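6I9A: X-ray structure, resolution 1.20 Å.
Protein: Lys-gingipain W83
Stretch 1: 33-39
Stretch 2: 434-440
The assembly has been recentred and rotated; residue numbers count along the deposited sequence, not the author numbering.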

ATOM      1  N   THR A  33       4.045  15.273   8.352  1.00 11.48           N
ATOM      2  CA  THR A  33       3.028  16.159   8.944  1.00 11.45           C
ATOM      3  C   THR A  33       1.642  15.557   8.741  1.00 11.10           C
ATOM      4  O   THR A  33       0.841  15.449   9.664  1.00 11.32           O
ATOM      5  CB  THR A  33       3.121  17.554   8.366  1.00 13.41           C
ATOM      6  OG1 THR A  33       4.389  18.110   8.741  1.00 14.15           O
ATOM      7  CG2 THR A  33       1.976  18.457   8.809  1.00 13.79           C
ATOM      8  N   TRP A  34       1.334  15.176   7.486  1.00 10.19           N
ATOM      9  CA  TRP A  34       0.017  14.590   7.173  1.00 10.58           C
ATOM     10  C   TRP A  34      -0.207  13.256   7.877  1.00  9.94           C
ATOM     11  O   TRP A  34      -1.283  13.014   8.406  1.00 10.16           O
ATOM     12  CB  TRP A  34      -0.150  14.472   5.668  1.00 11.41           C
ATOM     13  CG  TRP A  34      -1.300  13.624   5.229  1.00 10.74           C
ATOM     14  CD1 TRP A  34      -1.195  12.475   4.492  1.00 11.22           C
ATOM     15  CD2 TRP A  34      -2.695  13.773   5.537  1.00 10.61           C
ATOM     16  NE1 TRP A  34      -2.430  11.952   4.243  1.00 11.01           N
ATOM     17  CE2 TRP A  34      -3.375  12.717   4.885  1.00 10.68           C
ATOM     18  CE3 TRP A  34      -3.451  14.722   6.268  1.00 11.63           C
ATOM     19  CZ2 TRP A  34      -4.758  12.563   4.968  1.00 11.11           C
ATOM     20  CZ3 TRP A  34      -4.818  14.546   6.357  1.00 12.30           C
ATOM     21  CH2 TRP A  34      -5.463  13.498   5.703  1.00 11.74           C
ATOM     22  N   LYS A  35       0.818  12.367   7.910  1.00 10.91           N
ATOM     23  CA  LYS A  35       0.626  11.093   8.594  1.00 10.70           C
ATOM     24  C   LYS A  35       0.328  11.309  10.078  1.00  9.71           C
ATOM     25  O   LYS A  35      -0.531  10.651  10.637  1.00 10.06           O
ATOM     26  CB  LYS A  35       1.847  10.185   8.418  1.00 10.43           C
ATOM     27  CG  LYS A  35       2.083   9.740   6.960  1.00 10.84           C
ATOM     28  CD  LYS A  35       0.852   9.095   6.257  1.00 10.91           C
ATOM     29  CE  LYS A  35       1.291   8.563   4.921  1.00 10.98           C
ATOM     30  NZ  LYS A  35       0.213   7.872   4.183  1.00 10.58           N
ATOM     31  N   ALA A  36       1.005  12.302  10.727  1.00 10.34           N
ATOM     32  CA  ALA A  36       0.686  12.588  12.155  1.00 10.27           C
ATOM     33  C   ALA A  36      -0.737  13.129  12.248  1.00 10.50           C
ATOM     34  O   ALA A  36      -1.521  12.713  13.115  1.00 10.66           O
ATOM     35  CB  ALA A  36       1.662  13.611  12.717  1.00 11.62           C
ATOM     36  N   GLN A  37      -1.114  14.039  11.332  1.00 10.48           N
ATOM     37  CA  GLN A  37      -2.451  14.623  11.374  1.00 10.71           C
ATOM     38  C   GLN A  37      -3.557  13.582  11.244  1.00 10.86           C
ATOM     39  O   GLN A  37      -4.628  13.716  11.862  1.00 10.69           O
ATOM     40  CB  GLN A  37      -2.599  15.684  10.269  1.00 10.90           C
ATOM     41  CG  GLN A  37      -1.811  16.934  10.598  1.00 12.17           C
ATOM     42  CD  GLN A  37      -1.719  17.884   9.432  1.00 11.81           C
ATOM     43  OE1 GLN A  37      -1.853  17.503   8.270  1.00 14.36           O
ATOM     44  NE2 GLN A  37      -1.478  19.170   9.739  1.00 15.90           N
ATOM     45  N   LYS A  38      -3.328  12.542  10.427  1.00 10.40           N
ATOM     46  CA  LYS A  38      -4.360  11.532  10.256  1.00 10.57           C
ATOM     47  C   LYS A  38      -4.275  10.426  11.330  1.00 10.54           C
ATOM     48  O   LYS A  38      -5.047   9.472  11.284  1.00 10.83           O
ATOM     49  CB  LYS A  38      -4.342  10.938   8.842  1.00 11.05           C
ATOM     50  CG  LYS A  38      -3.148   9.992   8.588  1.00 10.83           C
ATOM     51  CD  LYS A  38      -2.856   9.776   7.088  1.00 10.87           C
ATOM     52  CE  LYS A  38      -4.036   9.240   6.287  1.00 11.00           C
ATOM     53  NZ  LYS A  38      -4.435   7.844   6.679  1.00 11.74           N
ATOM     54  N   GLY A  39      -3.403  10.588  12.314  1.00 10.03           N
ATOM     55  CA  GLY A  39      -3.406   9.694  13.464  1.00 10.96           C
ATOM     56  C   GLY A  39      -2.321   8.656  13.542  1.00 10.32           C
ATOM     57  O   GLY A  39      -2.429   7.680  14.304  1.00 11.01           O
TER
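Stretch 2 434-440: YDVVITR

Stretch 2 lies on the end of a helix as an extended strand, and it does so from nearly four hundred residues away in the same chain. Residues 33 to 37 are the last part of a helix that begins earlier; K38 is the first residue to leave helical angles, with phi/psi of -87/7, and G39 turns further at 105/18. Stretch 2 continues a beta strand that begins earlier in the chain; from Y434 through T439 phi lies between -83 and -129 and psi between 120 and 157. The strand crosses the helix at a signed angle of -76°, the axes approaching to 9.7 Å. The contact is small: 256 Å² is buried, both sides summed, and the backbones come nearest where the CA of K38 and the CA of V437 are 5.5 Å apart.

The alternation of the strand sets the pattern. D435, V437 and T439 point their CA-to-CB bonds toward the helix end, while V436 and I438 point away and touch nothing in stretch 1. From the helix the contact takes W34, Q37 and K38, a spacing of three and four residues that brings W34 and its successors to one side. The backbone bonds Q37 N to T33 O and K38 N to W34 O, both 2.9 Å, hold that geometry, and G39 N to A36 O, also 2.9 Å, tightens the turn that follows. At the angles of G39 a CB would be jammed against the carbonyl O of K38, so glycine here answers to its own backbone and not to the strand.

Apolar packing centres on V437, a t rotamer with the largest covered area of the set. Its CG1 lies 4.1 Å from W34 CH2, meeting the indole obliquely; the CA-to-CB bond of W34 points sideways, but the t rotamer at chi1 carries the end of the ring nearer the strand. The same CG1 is 3.9 Å from K38 CA, and V437 CG2 is 4.3 Å from Q37 CB. The tightest approach is Q37 O to V437 CB, 3.3 Å, so the valine rests against backbone as well as side chains. Farther along, T439 CG2 reaches K38 CB at 4.4 Å, a looser contact with the aliphatic base of the lysine.

No direct hydrogen bond joins the two stretches; water carries the polar part. Q37 NE2 and D435 OD1 stand 4.0 Å apart, and water 1 bridges them from the side, accepting from Q37 NE2 at 3.2 Å and donating to D435 OD1 at 2.7 Å. Past the valine, two waters link K38 to T439. Water 2 lies 2.8 Å from K38 O and 2.8 Å from T439 OG1; water 3 donates to K38 O at 2.8 Å, accepts from K38 NZ at 2.9 Å and lies 3.1 Å from T439 OG1. The rule to read is a branched residue at the crossing, with polar neighbours two positions before and after it joined to the helix end through water.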

ATOM      1  N   TYR A 434      -6.618  23.604  16.872  1.00 18.29           N
ATOM      2  CA  TYR A 434      -6.244  22.190  16.779  1.00 16.20           C
ATOM      3  C   TYR A 434      -6.868  21.510  15.586  1.00 16.39           C
ATOM      4  O   TYR A 434      -8.042  21.728  15.317  1.00 16.23           O
ATOM      5  CB  TYR A 434      -6.646  21.481  18.087  1.00 15.69           C
ATOM      6  CG  TYR A 434      -5.739  21.915  19.227  1.00 15.94           C
ATOM      7  CD1 TYR A 434      -5.913  23.149  19.858  1.00 16.78           C
ATOM      8  CD2 TYR A 434      -4.672  21.125  19.631  1.00 14.17           C
ATOM      9  CE1 TYR A 434      -5.052  23.575  20.869  1.00 16.90           C
ATOM     10  CE2 TYR A 434      -3.808  21.538  20.646  1.00 15.30           C
ATOM     11  CZ  TYR A 434      -3.981  22.782  21.225  1.00 16.02           C
ATOM     12  OH  TYR A 434      -3.092  23.180  22.201  1.00 19.42           O
ATOM     13  N   ASP A 435      -6.081  20.696  14.894  1.00 13.72           N
ATOM     14  CA  ASP A 435      -6.588  19.971  13.735  1.00 13.60           C
ATOM     15  C   ASP A 435      -7.309  18.709  14.199  1.00 12.02           C
ATOM     16  O   ASP A 435      -6.824  18.021  15.088  1.00 12.05           O
ATOM     17  CB  ASP A 435      -5.396  19.618  12.802  1.00 16.30           C
ATOM     18  CG  ASP A 435      -4.677  20.875  12.330  1.00 19.11           C
ATOM     19  OD1 ASP A 435      -3.480  21.062  12.689  1.00 23.08           O
ATOM     20  OD2 ASP A 435      -5.324  21.712  11.678  1.00 20.55           O
ATOM     21  N   VAL A 436      -8.401  18.407  13.538  1.00 12.49           N
ATOM     22  CA  VAL A 436      -9.176  17.202  13.783  1.00 11.80           C
ATOM     23  C   VAL A 436      -9.357  16.548  12.455  1.00 11.29           C
ATOM     24  O   VAL A 436      -9.921  17.143  11.544  1.00 12.88           O
ATOM     25  CB  VAL A 436     -10.539  17.471  14.451  1.00 13.51           C
ATOM     26  CG1 VAL A 436     -11.283  16.163  14.717  1.00 15.65           C
ATOM     27  CG2 VAL A 436     -10.362  18.266  15.745  1.00 15.47           C
ATOM     28  N   VAL A 437      -8.880  15.311  12.311  1.00 10.88           N
ATOM     29  CA  VAL A 437      -8.945  14.548  11.049  1.00 10.75           C
ATOM     30  C   VAL A 437      -9.688  13.282  11.324  1.00 10.03           C
ATOM     31  O   VAL A 437      -9.417  12.593  12.323  1.00 11.53           O
ATOM     32  CB  VAL A 437      -7.534  14.309  10.450  1.00 11.64           C
ATOM     33  CG1 VAL A 437      -7.606  13.399   9.212  1.00 11.66           C
ATOM     34  CG2 VAL A 437      -6.885  15.642  10.081  1.00 12.58           C
ATOM     35  N   ILE A 438     -10.633  12.959  10.434  1.00  9.85           N
ATOM     36  CA  ILE A 438     -11.406  11.721  10.534  1.00  9.92           C
ATOM     37  C   ILE A 438     -11.283  10.963   9.238  1.00  9.90           C
ATOM     38  O   ILE A 438     -11.576  11.535   8.173  1.00 10.10           O
ATOM     39  CB  ILE A 438     -12.891  11.982  10.876  1.00 11.39           C
ATOM     40  CG1 ILE A 438     -13.030  12.944  12.098  1.00 11.26           C
ATOM     41  CG2 ILE A 438     -13.640  10.647  11.093  1.00 12.20           C
ATOM     42  CD1 ILE A 438     -14.536  13.339  12.393  1.00 14.33           C
ATOM     43  N   THR A 439     -10.822   9.721   9.321  1.00 10.28           N
ATOM     44  CA  THR A 439     -10.648   8.898   8.106  1.00 10.41           C
ATOM     45  C   THR A 439     -11.333   7.569   8.310  1.00 10.22           C
ATOM     46  O   THR A 439     -11.582   7.114   9.436  1.00 10.94           O
ATOM     47  CB  THR A 439      -9.138   8.677   7.809  1.00 11.10           C
ATOM     48  OG1 THR A 439      -8.496   8.042   8.924  1.00 11.50           O
ATOM     49  CG2 THR A 439      -8.386   9.969   7.463  1.00 13.24           C
ATOM     50  N   ARG A 440     -11.671   6.939   7.196  1.00  9.40           N
ATOM     51  CA  ARG A 440     -12.249   5.614   7.205  1.00 10.04           C
ATOM     52  C   ARG A 440     -12.040   5.014   5.838  1.00  9.55           C
ATOM     53  O   ARG A 440     -12.122   5.732   4.836  1.00  9.77           O
ATOM     54  CB  ARG A 440     -13.757   5.667   7.551  1.00 10.23           C
ATOM     55  CG  ARG A 440     -14.394   4.291   7.726  1.00 10.84           C
ATOM     56  CD  ARG A 440     -15.849   4.389   8.148  1.00 12.20           C
ATOM     57  NE  ARG A 440     -16.425   3.049   8.088  1.00 12.82           N
ATOM     58  CZ  ARG A 440     -17.733   2.805   8.141  1.00 12.78           C
ATOM     59  NH1 ARG A 440     -18.604   3.809   8.315  1.00 13.63           N
ATOM     60  NH2 ARG A 440     -18.184   1.563   8.017  1.00 18.33           N
TER
HETATM   61  O   HOH W   1      -1.414  19.354  12.927  1.00 17.04           O
HETATM   62  O   HOH W   2      -7.801   9.969  10.760  1.00 12.21           O
HETATM   63  O   HOH W   3      -5.479   7.491   9.310  1.00 14.95           O